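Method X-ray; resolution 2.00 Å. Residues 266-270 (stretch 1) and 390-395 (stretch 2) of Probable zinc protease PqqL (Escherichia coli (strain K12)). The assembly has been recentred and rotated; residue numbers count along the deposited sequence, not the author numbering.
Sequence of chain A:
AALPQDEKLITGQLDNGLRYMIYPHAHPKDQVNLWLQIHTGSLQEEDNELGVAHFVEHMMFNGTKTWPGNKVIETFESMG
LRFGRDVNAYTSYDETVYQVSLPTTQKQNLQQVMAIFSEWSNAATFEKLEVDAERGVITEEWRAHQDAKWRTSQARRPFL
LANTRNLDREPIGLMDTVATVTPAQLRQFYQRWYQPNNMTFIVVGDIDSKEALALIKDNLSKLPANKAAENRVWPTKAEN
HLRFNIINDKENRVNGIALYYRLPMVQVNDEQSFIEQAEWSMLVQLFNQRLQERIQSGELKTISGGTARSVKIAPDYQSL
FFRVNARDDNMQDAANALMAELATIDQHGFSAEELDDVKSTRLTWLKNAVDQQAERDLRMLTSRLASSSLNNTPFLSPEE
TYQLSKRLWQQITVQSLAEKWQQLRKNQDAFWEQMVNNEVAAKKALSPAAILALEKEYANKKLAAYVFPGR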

ATOM      1  N   VAL A 266       7.970  11.060  -1.892  1.00 34.96           N
ATOM      2  CA  VAL A 266       8.024  11.588  -3.260  1.00 35.84           C
ATOM      3  C   VAL A 266       7.459  10.561  -4.233  1.00 36.98           C
ATOM      4  O   VAL A 266       7.638   9.349  -4.068  1.00 37.70           O
ATOM      5  CB  VAL A 266       9.416  12.159  -3.686  1.00 41.68           C
ATOM      6  CG1 VAL A 266      10.365  11.068  -4.214  1.00 41.81           C
ATOM      7  CG2 VAL A 266       9.263  13.296  -4.702  1.00 41.90           C
ATOM      8  N   GLN A 267       6.709  11.056  -5.197  1.00 32.39           N
ATOM      9  CA  GLN A 267       6.123  10.247  -6.259  1.00 31.71           C
ATOM     10  C   GLN A 267       7.224  10.093  -7.314  1.00 30.82           C
ATOM     11  O   GLN A 267       7.836  11.093  -7.692  1.00 29.11           O
ATOM     12  CB  GLN A 267       4.911  10.985  -6.863  1.00 33.88           C
ATOM     13  CG  GLN A 267       3.812  11.302  -5.853  1.00 53.58           C
ATOM     14  CD  GLN A 267       2.869  10.149  -5.657  1.00 71.23           C
ATOM     15  OE1 GLN A 267       3.185   9.156  -4.986  1.00 62.43           O
ATOM     16  NE2 GLN A 267       1.684  10.268  -6.242  1.00 66.69           N
ATOM     17  N   VAL A 268       7.507   8.858  -7.754  1.00 26.46           N
ATOM     18  CA  VAL A 268       8.539   8.616  -8.768  1.00 25.50           C
ATOM     19  C   VAL A 268       7.952   8.898 -10.171  1.00 27.27           C
ATOM     20  O   VAL A 268       7.255   8.053 -10.742  1.00 24.71           O
ATOM     21  CB  VAL A 268       9.230   7.219  -8.641  1.00 28.79           C
ATOM     22  CG1 VAL A 268      10.260   6.997  -9.750  1.00 28.60           C
ATOM     23  CG2 VAL A 268       9.882   7.042  -7.275  1.00 28.19           C
ATOM     24  N   ASN A 269       8.218  10.103 -10.699  1.00 23.77           N
ATOM     25  CA  ASN A 269       7.747  10.496 -12.033  1.00 24.15           C
ATOM     26  C   ASN A 269       8.863  11.087 -12.920  1.00 28.12           C
ATOM     27  O   ASN A 269       8.614  11.375 -14.094  1.00 28.46           O
ATOM     28  CB  ASN A 269       6.507  11.424 -11.968  1.00 25.45           C
ATOM     29  CG  ASN A 269       6.640  12.618 -11.063  1.00 50.06           C
ATOM     30  OD1 ASN A 269       7.593  13.399 -11.145  1.00 48.05           O
ATOM     31  ND2 ASN A 269       5.663  12.790 -10.185  1.00 43.47           N
ATOM     32  N   ASP A 270      10.091  11.236 -12.367  1.00 22.68           N
ATOM     33  CA  ASP A 270      11.254  11.759 -13.076  1.00 23.28           C
ATOM     34  C   ASP A 270      12.562  11.186 -12.507  1.00 26.58           C
ATOM     35  O   ASP A 270      12.522  10.400 -11.554  1.00 23.99           O
ATOM     36  CB  ASP A 270      11.243  13.308 -13.144  1.00 25.65           C
ATOM     37  CG  ASP A 270      11.377  14.069 -11.833  1.00 31.68           C
ATOM     38  OD1 ASP A 270      11.609  13.428 -10.792  1.00 30.45           O
ATOM     39  OD2 ASP A 270      11.278  15.319 -11.859  1.00 37.77           O
ATOM     40  N   LEU A 390      -3.340   5.008  -9.560  1.00 24.48           N
ATOM     41  CA  LEU A 390      -3.776   5.777  -8.393  1.00 24.32           C
ATOM     42  C   LEU A 390      -2.855   6.993  -8.123  1.00 29.49           C
ATOM     43  O   LEU A 390      -3.337   8.094  -7.833  1.00 29.42           O
ATOM     44  CB  LEU A 390      -3.831   4.849  -7.174  1.00 23.64           C
ATOM     45  CG  LEU A 390      -4.217   5.490  -5.840  1.00 29.17           C
ATOM     46  CD1 LEU A 390      -5.710   5.672  -5.736  1.00 30.22           C
ATOM     47  CD2 LEU A 390      -3.692   4.670  -4.664  1.00 30.64           C
ATOM     48  N   ASN A 391      -1.540   6.783  -8.232  1.00 27.42           N
ATOM     49  CA  ASN A 391      -0.538   7.801  -7.924  1.00 27.66           C
ATOM     50  C   ASN A 391      -0.145   8.690  -9.074  1.00 31.89           C
ATOM     51  O   ASN A 391       0.639   9.612  -8.854  1.00 30.53           O
ATOM     52  CB  ASN A 391       0.703   7.140  -7.323  1.00 27.14           C
ATOM     53  CG  ASN A 391       0.423   6.535  -5.976  1.00 43.40           C
ATOM     54  OD1 ASN A 391       0.378   5.315  -5.817  1.00 28.99           O
ATOM     55  ND2 ASN A 391       0.212   7.377  -4.982  1.00 41.21           N
ATOM     56  N   ASN A 392      -0.675   8.415 -10.294  1.00 29.24           N
ATOM     57  CA  ASN A 392      -0.367   9.122 -11.545  1.00 29.61           C
ATOM     58  C   ASN A 392       1.159   9.127 -11.794  1.00 32.53           C
ATOM     59  O   ASN A 392       1.776  10.158 -12.074  1.00 32.17           O
ATOM     60  CB  ASN A 392      -1.017  10.526 -11.576  1.00 35.06           C
ATOM     61  CG  ASN A 392      -1.015  11.194 -12.935  1.00 60.74           C
ATOM     62  OD1 ASN A 392      -1.218  10.562 -13.984  1.00 57.83           O
ATOM     63  ND2 ASN A 392      -0.787  12.499 -12.942  1.00 51.40           N
ATOM     64  N   THR A 393       1.771   7.948 -11.613  1.00 28.19           N
ATOM     65  CA  THR A 393       3.205   7.757 -11.782  1.00 26.70           C
ATOM     66  C   THR A 393       3.403   6.785 -12.918  1.00 29.35           C
ATOM     67  O   THR A 393       2.611   5.851 -13.051  1.00 29.40           O
ATOM     68  CB  THR A 393       3.890   7.262 -10.497  1.00 30.13           C
ATOM     69  OG1 THR A 393       3.304   6.027 -10.094  1.00 27.17           O
ATOM     70  CG2 THR A 393       3.866   8.288  -9.366  1.00 27.58           C
ATOM     71  N   PRO A 394       4.444   6.976 -13.749  1.00 25.39           N
ATOM     72  CA  PRO A 394       4.643   6.067 -14.892  1.00 24.71           C
ATOM     73  C   PRO A 394       4.889   4.621 -14.475  1.00 27.59           C
ATOM     74  O   PRO A 394       5.630   4.372 -13.530  1.00 27.93           O
ATOM     75  CB  PRO A 394       5.847   6.668 -15.633  1.00 26.75           C
ATOM     76  CG  PRO A 394       5.937   8.093 -15.149  1.00 30.95           C
ATOM     77  CD  PRO A 394       5.444   8.070 -13.742  1.00 26.56           C
ATOM     78  N   PHE A 395       4.221   3.676 -15.149  1.00 22.82           N
ATOM     79  CA  PHE A 395       4.379   2.241 -14.895  1.00 22.67           C
ATOM     80  C   PHE A 395       5.576   1.764 -15.715  1.00 26.96           C
ATOM     81  O   PHE A 395       5.459   1.571 -16.925  1.00 26.69           O
ATOM     82  CB  PHE A 395       3.101   1.495 -15.281  1.00 24.23           C
ATOM     83  CG  PHE A 395       3.129  -0.013 -15.195  1.00 25.78           C
ATOM     84  CD1 PHE A 395       2.999  -0.660 -13.968  1.00 28.33           C
ATOM     85  CD2 PHE A 395       3.177  -0.787 -16.351  1.00 28.86           C
ATOM     86  CE1 PHE A 395       2.943  -2.057 -13.897  1.00 29.64           C
ATOM     87  CE2 PHE A 395       3.113  -2.184 -16.280  1.00 32.20           C
ATOM     88  CZ  PHE A 395       2.992  -2.809 -15.054  1.00 29.66           C
TER
HETATM   89  O   HOH W   1       7.799   5.687 -11.960  1.00 26.05           O

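This is a small, mostly van der Waals contact between Gln267 to Asn269, in a segment without helix or strand, and a stretch that leaves a helix and runs on as loop, Asn391 to Pro394, with a water joining the two backbones between Val268 and Pro394. It buries 253 Å² in all, counted over both sides, and the residues that touch lie at least 124 positions apart in one chain. The nearest CA pair is Asn269 and Thr393, 5.3 Å apart. Asn392 leaves the helix with positive phi (54°), and the chain after it is extended; Thr393 then points its CA-to-CB bond toward the other stretch. Its methyl, CG2, packs on the aliphatic base of Gln267, at 3.8 Å from CB of that residue, while CB of Thr393 lies 3.5 Å from the carbonyl O of Val268. The same carbonyl O is 3.5 Å from CD of Pro394, so main chain rather than side chain brings Val268 into the contact; its CB stays 5.5 Å from Thr393 CG2. The Pro394 ring also rests against Asn269, with CD 3.8 Å from Asn269 CA and 3.9 Å from Asn269 CB. Gln267, with chi1 and chi2 both m, gives the most area of any residue here, 61 Å²: its NE2 lies 2.9 Å from the backbone O of Asn391, a close polar approach whose hydrogen bonding the geometry leaves open. The water accounts for the clear polar link. It donates to Val268 O at 2.7 Å and to Pro394 O at 3.0 Å, so both its protons are spent on bridging the two carbonyls. Beyond the contact, Asp270 turns its CA-to-CB bond away and N-caps the helix that follows it.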